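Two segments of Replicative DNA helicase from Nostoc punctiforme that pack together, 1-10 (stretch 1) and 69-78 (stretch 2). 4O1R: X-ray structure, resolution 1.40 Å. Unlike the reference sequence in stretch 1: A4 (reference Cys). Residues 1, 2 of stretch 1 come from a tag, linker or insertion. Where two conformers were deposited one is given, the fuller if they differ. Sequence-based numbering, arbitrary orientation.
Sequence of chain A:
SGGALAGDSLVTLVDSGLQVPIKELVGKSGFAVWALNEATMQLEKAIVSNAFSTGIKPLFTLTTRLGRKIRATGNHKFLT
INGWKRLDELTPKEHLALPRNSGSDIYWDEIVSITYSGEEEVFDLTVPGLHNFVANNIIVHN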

# COMPACT_ATOMS: atom_id res chain seq x y z
N SER A 1 6.43 -6.02 10.68
CA SER A 1 7.54 -5.02 10.70
C SER A 1 7.53 -4.14 9.44
O SER A 1 7.00 -4.54 8.40
CB SER A 1 8.90 -5.70 10.91
OG SER A 1 9.29 -6.42 9.75
N GLY A 2 8.07 -2.93 9.55
CA GLY A 2 8.14 -2.01 8.41
C GLY A 2 6.96 -1.05 8.24
O GLY A 2 6.96 -0.23 7.33
N GLY A 3 5.98 -1.14 9.13
CA GLY A 3 4.82 -0.28 9.07
C GLY A 3 3.55 -1.04 8.74
O GLY A 3 3.57 -2.24 8.47
N ALA A 4 2.44 -0.32 8.74
CA ALA A 4 1.13 -0.96 8.64
C ALA A 4 0.09 0.02 8.14
O ALA A 4 0.38 1.21 7.92
CB ALA A 4 0.75 -1.59 9.98
N LEU A 5 -1.12 -0.49 7.95
CA LEU A 5 -2.21 0.25 7.30
C LEU A 5 -3.48 0.19 8.09
O LEU A 5 -3.74 -0.77 8.82
CB LEU A 5 -2.51 -0.36 5.92
CG LEU A 5 -1.39 -0.33 4.89
CD1 LEU A 5 -1.84 -1.12 3.67
CD2 LEU A 5 -1.05 1.11 4.51
N ALA A 6 -4.33 1.19 7.90
CA ALA A 6 -5.68 1.14 8.48
C ALA A 6 -6.41 -0.12 8.01
O ALA A 6 -6.22 -0.58 6.87
CB ALA A 6 -6.48 2.39 8.11
N GLY A 7 -7.27 -0.65 8.87
CA GLY A 7 -7.99 -1.89 8.57
C GLY A 7 -8.93 -1.85 7.38
O GLY A 7 -9.19 -2.89 6.76
N ASP A 8 -9.40 -0.65 7.03
CA ASP A 8 -10.31 -0.51 5.90
C ASP A 8 -9.58 -0.35 4.57
O ASP A 8 -10.22 -0.23 3.53
CB ASP A 8 -11.34 0.62 6.10
CG ASP A 8 -10.71 1.98 6.32
OD1 ASP A 8 -9.51 2.06 6.65
OD2 ASP A 8 -11.46 2.98 6.21
N SER A 9 -8.25 -0.36 4.59
CA SER A 9 -7.46 -0.29 3.36
C SER A 9 -7.82 -1.47 2.46
O SER A 9 -7.83 -2.61 2.91
CB SER A 9 -5.97 -0.33 3.67
OG SER A 9 -5.59 0.71 4.57
N LEU A 10 -8.09 -1.21 1.19
CA LEU A 10 -8.57 -2.25 0.28
C LEU A 10 -7.46 -2.89 -0.51
O LEU A 10 -6.65 -2.20 -1.15
CB LEU A 10 -9.58 -1.66 -0.69
CG LEU A 10 -10.86 -1.11 -0.09
CD1 LEU A 10 -11.71 -0.44 -1.15
CD2 LEU A 10 -11.65 -2.22 0.59
N LYS A 69 -6.24 7.83 -1.83
CA LYS A 69 -6.10 8.15 -0.41
C LYS A 69 -5.81 6.88 0.35
O LYS A 69 -6.40 5.83 0.05
CB LYS A 69 -7.42 8.73 0.11
CG LYS A 69 -7.35 9.36 1.49
CD LYS A 69 -8.73 9.77 1.96
CE LYS A 69 -9.24 11.01 1.24
NZ LYS A 69 -10.52 11.47 1.84
N ILE A 70 -4.91 6.96 1.32
CA ILE A 70 -4.60 5.81 2.16
C ILE A 70 -4.22 6.31 3.54
O ILE A 70 -3.74 7.43 3.69
CB ILE A 70 -3.48 4.95 1.52
CG1 ILE A 70 -3.36 3.57 2.17
CG2 ILE A 70 -2.15 5.72 1.50
CD1 ILE A 70 -2.42 2.64 1.40
N ARG A 71 -4.45 5.46 4.54
CA ARG A 71 -4.07 5.77 5.92
C ARG A 71 -3.04 4.76 6.37
O ARG A 71 -3.31 3.56 6.42
CB ARG A 71 -5.29 5.79 6.85
CG ARG A 71 -6.21 6.95 6.46
CD ARG A 71 -7.50 6.98 7.22
NE ARG A 71 -7.28 7.35 8.60
CZ ARG A 71 -7.74 6.67 9.64
NH1 ARG A 71 -8.47 5.57 9.45
NH2 ARG A 71 -7.49 7.10 10.87
N ALA A 72 -1.83 5.25 6.67
CA ALA A 72 -0.69 4.41 6.95
C ALA A 72 0.13 4.93 8.12
O ALA A 72 0.07 6.11 8.45
CB ALA A 72 0.21 4.29 5.70
N THR A 73 0.89 4.04 8.73
CA THR A 73 1.81 4.49 9.78
C THR A 73 2.94 5.34 9.19
O THR A 73 3.22 5.28 7.99
CB THR A 73 2.39 3.31 10.54
OG1 THR A 73 3.09 2.45 9.63
CG2 THR A 73 1.30 2.51 11.25
N GLY A 74 3.59 6.13 10.04
CA GLY A 74 4.62 7.04 9.60
C GLY A 74 5.81 6.34 8.97
O GLY A 74 6.49 6.90 8.12
N ASN A 75 6.08 5.11 9.41
CA ASN A 75 7.20 4.35 8.88
C ASN A 75 6.86 3.52 7.65
O ASN A 75 7.73 2.86 7.11
CB ASN A 75 7.85 3.46 9.96
CG ASN A 75 6.92 2.41 10.54
OD1 ASN A 75 5.69 2.55 10.52
ND2 ASN A 75 7.52 1.36 11.08
N HIS A 76 5.60 3.53 7.21
CA HIS A 76 5.28 2.75 6.02
C HIS A 76 5.89 3.39 4.79
O HIS A 76 5.78 4.59 4.60
CB HIS A 76 3.78 2.59 5.81
CG HIS A 76 3.44 1.30 5.16
ND1 HIS A 76 2.46 0.45 5.63
CD2 HIS A 76 3.99 0.67 4.09
CE1 HIS A 76 2.43 -0.64 4.88
NE2 HIS A 76 3.33 -0.52 3.93
N LYS A 77 6.50 2.57 3.94
CA LYS A 77 7.22 3.08 2.76
C LYS A 77 6.37 3.06 1.49
O LYS A 77 5.56 2.15 1.25
CB LYS A 77 8.54 2.34 2.54
CG LYS A 77 9.58 2.59 3.65
CD LYS A 77 10.94 2.01 3.31
CE LYS A 77 11.96 2.36 4.39
NZ LYS A 77 13.33 1.96 4.01
N PHE A 78 6.58 4.11 0.70
CA PHE A 78 5.95 4.33 -0.61
C PHE A 78 7.07 4.56 -1.62
O PHE A 78 8.19 4.91 -1.24
CB PHE A 78 5.04 5.55 -0.54
CG PHE A 78 3.87 5.35 0.38
CD1 PHE A 78 4.01 5.52 1.76
CD2 PHE A 78 2.63 4.95 -0.11
CE1 PHE A 78 2.94 5.31 2.61
CE2 PHE A 78 1.56 4.74 0.75
CZ PHE A 78 1.72 4.92 2.11
O HOH W 1 7.29 -0.21 4.91
O HOH W 2 -6.21 3.32 4.18

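The two stretches meet along a short backbone bridge centred on L5 and A72, whose CA atoms lie 4.4 Å apart. On one side of it, T73 N donates to A4 O at 3.0 Å (N-H...O 169°); on the other, A6 N donates to R71 O at 3.0 Å (173°). A4 O accepts a second, nearly linear bond from H76 ND1 at 3.2 Å (171°). The histidine's chi1 of -148° lies between wells, and its ring meets A4 O at the edge, near the ring plane, as an in-plane nitrogen donor requires.

T73 is p (59°), which sets OG1 to accept from A4 N at 3.0 Å while donating to N75 OD1 at 2.7 Å; N75, also p, brings its amide oxygen round within the turn T73 to H76. G3 faces this cluster closely: an ideal CB would lie 2.8 Å from H76 CA and 3.0 Å from T73 OG1, and its phi of 113° independently calls for glycine.

L5, m,t, starts sideways, but its end swings in, placing CD2 3.7 Å from I70 CD1 and 3.6 Å from A72 CB, a buried apolar patch. S9, m (-56°), turns OG back to A6 O at 2.7 Å; water 2 donates to that OG and accepts from R71 N, linking the stretches.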